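Flavin prenyltransferase PAD1, mitochondrial (Aspergillus niger, PDB 6QLG) probably makes the prenylated FMN cofactor of ferulic acid decarboxylase by joining a dimethylallyl group to the flavin N5 and C6 atoms, without needing a metal. Local coordinates at residues B[127-132]-B[140-145]. Numbering follows the deposited sequence.
Sequences MKTLAA and DLISRT. With FMN (flavin mononucleotide), chain M; FMN (flavin mononucleotide), chain T.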
loop_
_atom_site.group_PDB
_atom_site.type_symbol
_atom_site.label_atom_id
_atom_site.label_comp_id
_atom_site.label_asym_id
_atom_site.label_seq_id
_atom_site.Cartn_x
_atom_site.Cartn_y
_atom_site.Cartn_z
ATOM N N MET B 127 -13.957 -16.063 -15.087
ATOM C CA MET B 127 -13.449 -15.425 -13.879
ATOM C C MET B 127 -12.798 -16.440 -12.950
ATOM O O MET B 127 -11.823 -16.116 -12.264
ATOM C CB MET B 127 -14.578 -14.686 -13.158
ATOM C CG MET B 127 -15.189 -13.544 -13.959
ATOM S SD MET B 127 -14.001 -12.251 -14.386
ATOM C CE MET B 127 -13.546 -12.698 -16.071
ATOM N N LYS B 128 -13.319 -17.668 -12.924
ATOM C CA LYS B 128 -12.724 -18.719 -12.105
ATOM C C LYS B 128 -11.285 -18.997 -12.528
ATOM O O LYS B 128 -10.382 -19.076 -11.688
ATOM C CB LYS B 128 -13.578 -19.988 -12.192
ATOM C CG LYS B 128 -13.022 -21.191 -11.434
ATOM C CD LYS B 128 -12.208 -22.096 -12.353
ATOM C CE LYS B 128 -12.358 -23.558 -11.995
ATOM N NZ LYS B 128 -11.522 -24.398 -12.903
ATOM N N THR B 129 -11.054 -19.158 -13.834
ATOM C CA THR B 129 -9.704 -19.450 -14.308
ATOM C C THR B 129 -8.797 -18.231 -14.178
ATOM O O THR B 129 -7.613 -18.364 -13.840
ATOM C CB THR B 129 -9.758 -19.956 -15.752
ATOM O OG1 THR B 129 -10.250 -21.302 -15.759
ATOM C CG2 THR B 129 -8.379 -19.934 -16.395
ATOM N N LEU B 130 -9.334 -17.032 -14.425
ATOM C CA LEU B 130 -8.588 -15.812 -14.126
ATOM C C LEU B 130 -8.148 -15.784 -12.667
ATOM O O LEU B 130 -7.018 -15.388 -12.353
ATOM C CB LEU B 130 -9.438 -14.582 -14.451
ATOM C CG LEU B 130 -9.041 -13.274 -13.754
ATOM C CD1 LEU B 130 -7.713 -12.740 -14.292
ATOM C CD2 LEU B 130 -10.133 -12.224 -13.888
ATOM N N ALA B 131 -9.025 -16.217 -11.760
ATOM C CA ALA B 131 -8.687 -16.210 -10.340
ATOM C C ALA B 131 -7.673 -17.293 -10.001
ATOM O O ALA B 131 -6.793 -17.082 -9.157
ATOM C CB ALA B 131 -9.949 -16.388 -9.505
ATOM N N ALA B 132 -7.793 -18.467 -10.628
ATOM C CA ALA B 132 -6.798 -19.516 -10.426
ATOM C C ALA B 132 -5.409 -19.034 -10.821
ATOM O O ALA B 132 -4.429 -19.282 -10.109
ATOM C CB ALA B 132 -7.181 -20.766 -11.222
ATOM N N ASP B 140 -5.188 -27.444 -12.283
ATOM C CA ASP B 140 -5.475 -28.144 -13.531
ATOM C C ASP B 140 -4.471 -27.700 -14.584
ATOM O O ASP B 140 -3.648 -26.809 -14.352
ATOM C CB ASP B 140 -6.931 -27.942 -14.001
ATOM C CG ASP B 140 -7.265 -26.494 -14.344
ATOM O OD1 ASP B 140 -6.524 -25.842 -15.109
ATOM O OD2 ASP B 140 -8.307 -26.010 -13.856
ATOM N N LEU B 141 -4.539 -28.335 -15.758
ATOM C CA LEU B 141 -3.507 -28.113 -16.765
ATOM C C LEU B 141 -3.557 -26.703 -17.339
ATOM O O LEU B 141 -2.514 -26.152 -17.705
ATOM C CB LEU B 141 -3.627 -29.139 -17.890
ATOM C CG LEU B 141 -2.477 -29.074 -18.899
ATOM C CD1 LEU B 141 -1.145 -29.213 -18.177
ATOM C CD2 LEU B 141 -2.628 -30.142 -19.963
ATOM N N ILE B 142 -4.746 -26.104 -17.432
ATOM C CA ILE B 142 -4.848 -24.745 -17.958
ATOM C C ILE B 142 -4.154 -23.760 -17.024
ATOM O O ILE B 142 -3.320 -22.954 -17.454
ATOM C CB ILE B 142 -6.321 -24.366 -18.191
ATOM C CG1 ILE B 142 -6.872 -25.105 -19.412
ATOM C CG2 ILE B 142 -6.467 -22.861 -18.370
ATOM C CD1 ILE B 142 -8.340 -24.859 -19.671
ATOM N N SER B 143 -4.473 -23.818 -15.730
ATOM C CA SER B 143 -3.902 -22.852 -14.795
ATOM C C SER B 143 -2.419 -23.114 -14.559
ATOM O O SER B 143 -1.634 -22.170 -14.413
ATOM C CB SER B 143 -4.682 -22.868 -13.478
ATOM O OG SER B 143 -4.879 -24.188 -13.006
ATOM N N ARG B 144 -2.009 -24.386 -14.537
ATOM C CA ARG B 144 -0.591 -24.696 -14.363
ATOM C C ARG B 144 0.232 -24.213 -15.548
ATOM O O ARG B 144 1.304 -23.624 -15.367
ATOM C CB ARG B 144 -0.396 -26.197 -14.153
ATOM C CG ARG B 144 1.066 -26.640 -14.082
ATOM C CD ARG B 144 1.827 -25.937 -12.961
ATOM N NE ARG B 144 3.226 -26.355 -12.901
ATOM C CZ ARG B 144 4.171 -25.723 -12.207
ATOM N NH1 ARG B 144 3.874 -24.636 -11.509
ATOM N NH2 ARG B 144 5.416 -26.179 -12.213
ATOM N N THR B 145 -0.250 -24.450 -16.771
ATOM C CA THR B 145 0.495 -24.008 -17.945
ATOM C C THR B 145 0.598 -22.488 -17.988
ATOM O O THR B 145 1.655 -21.940 -18.322
ATOM C CB THR B 145 -0.154 -24.550 -19.219
ATOM O OG1 THR B 145 -0.270 -25.976 -19.125
ATOM C CG2 THR B 145 0.693 -24.207 -20.434
HETATM N N1 FMN M . -18.205 -17.528 -15.921
HETATM C C2 FMN M . -17.587 -16.325 -16.195
HETATM O O2 FMN M . -16.722 -15.901 -15.438
HETATM N N3 FMN M . -17.945 -15.609 -17.315
HETATM C C4 FMN M . -18.924 -16.101 -18.159
HETATM O O4 FMN M . -19.261 -15.476 -19.167
HETATM C C4A FMN M . -19.550 -17.311 -17.890
HETATM N N5 FMN M . -20.525 -17.781 -18.750
HETATM C C5A FMN M . -21.157 -18.984 -18.499
HETATM C C6 FMN M . -22.144 -19.467 -19.366
HETATM C C7 FMN M . -22.788 -20.677 -19.123
HETATM C C7M FMN M . -23.847 -21.180 -20.068
HETATM C C8 FMN M . -22.429 -21.410 -17.991
HETATM C C8M FMN M . -23.106 -22.721 -17.697
HETATM C C9 FMN M . -21.444 -20.921 -17.125
HETATM C C9A FMN M . -20.800 -19.712 -17.368
HETATM N N10 FMN M . -19.808 -19.237 -16.510
HETATM C C10 FMN M . -19.186 -18.026 -16.761
HETATM C "C1'" FMN M . -19.431 -20.005 -15.273
HETATM C "C2'" FMN M . -18.214 -20.922 -15.398
HETATM O "O2'" FMN M . -18.455 -21.934 -16.354
HETATM C "C3'" FMN M . -17.924 -21.539 -14.029
HETATM O "O3'" FMN M . -17.494 -20.526 -13.148
HETATM C "C4'" FMN M . -16.869 -22.638 -14.079
HETATM O "O4'" FMN M . -16.492 -22.993 -12.767
HETATM C "C5'" FMN M . -15.624 -22.190 -14.828
HETATM O "O5'" FMN M . -14.783 -23.312 -14.956
HETATM P P FMN M . -13.519 -23.292 -15.950
HETATM O O1P FMN M . -12.506 -24.304 -15.475
HETATM O O2P FMN M . -13.998 -23.657 -17.334
HETATM O O3P FMN M . -12.864 -21.930 -15.967
HETATM N N1 FMN T . 4.744 -27.991 -9.562
HETATM C C2 FMN T . 5.545 -27.103 -8.875
HETATM O O2 FMN T . 5.060 -26.058 -8.447
HETATM N N3 FMN T . 6.881 -27.391 -8.671
HETATM C C4 FMN T . 7.420 -28.571 -9.154
HETATM O O4 FMN T . 8.614 -28.842 -8.978
HETATM C C4A FMN T . 6.612 -29.466 -9.846
HETATM N N5 FMN T . 7.156 -30.639 -10.320
HETATM C C5A FMN T . 6.360 -31.534 -11.007
HETATM C C6 FMN T . 6.905 -32.722 -11.490
HETATM C C7 FMN T . 6.097 -33.616 -12.180
HETATM C C7M FMN T . 6.672 -34.896 -12.702
HETATM C C8 FMN T . 4.751 -33.331 -12.388
HETATM C C8M FMN T . 3.892 -34.311 -13.136
HETATM C C9 FMN T . 4.209 -32.144 -11.906
HETATM C C9A FMN T . 5.010 -31.244 -11.215
HETATM N N10 FMN T . 4.468 -30.063 -10.731
HETATM C C10 FMN T . 5.270 -29.172 -10.049
HETATM C "C1'" FMN T . 3.020 -29.725 -10.952
HETATM C "C2'" FMN T . 2.155 -30.075 -9.749
HETATM O "O2'" FMN T . 2.169 -31.471 -9.560
HETATM C "C3'" FMN T . 0.724 -29.621 -10.007
HETATM O "O3'" FMN T . 0.621 -28.218 -9.887
HETATM C "C4'" FMN T . -0.245 -30.263 -9.023
HETATM O "O4'" FMN T . -1.536 -29.738 -9.238
HETATM C "C5'" FMN T . 0.125 -29.975 -7.570
HETATM O "O5'" FMN T . -0.842 -30.595 -6.747
HETATM P P FMN T . -0.596 -30.874 -5.179
HETATM O O1P FMN T . -1.933 -31.052 -4.493
HETATM O O2P FMN T . 0.237 -32.126 -5.039
HETATM O O3P FMN T . 0.120 -29.695 -4.556
HETATM O O HOH W 1 -9.589 -26.521 -11.630
HETATM O O HOH W 2 -8.120 -23.214 -14.636
HETATM O O HOH W 3 -2.583 -20.867 -11.396
#
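Thr129 lays its methyl CG2 across the CG2 branch of Ile142 at about a right angle, 4.0 Å apart, while its hydroxyl serves the flavin phosphate. With OG1 beside the backbone N and anti to the carbonyl carbon (chi1 -74°), CG2 is left anti to N and faces Ile142, and one rotamer does both jobs: OG1 bonds O3P of the FMN bound beside helix 127-135 at 2.7 Å and also accepts a hydrogen bond from a water. Farther along, Ala132 CB meets Ser143 CB at 4.0 Å, where the backbones of 127-132 and 140-145 come closest.

The polar part of the contact is built round Asp140. Lys128 reaches in from the opposite direction, its NZ donating to O1P of the same FMN at 2.8 Å and standing 3.7 Å from Asp140 OD2, a long salt bridge. One water accepts from that amine and donates to OD2 at 2.6 Å; a second joins OD2 to Thr129 OG1. The other carboxylate oxygen, OD1, caps helix 141-151, taking the N-H of Ser143 at 2.9 Å in a nearly straight bond (168°).

Arg144 serves a different FMN, its guanidinium lying over N1 of the flavin held by a neighbouring subunit, whose Glu162 forms a salt bridge with NH2. The contact thus illustrates second-shell organisation: an N-cap aspartate, probably kept ionised by amine, waters and helix start, probably helps position, through a long salt bridge and two waters, the lysine and threonine that grip the phosphate.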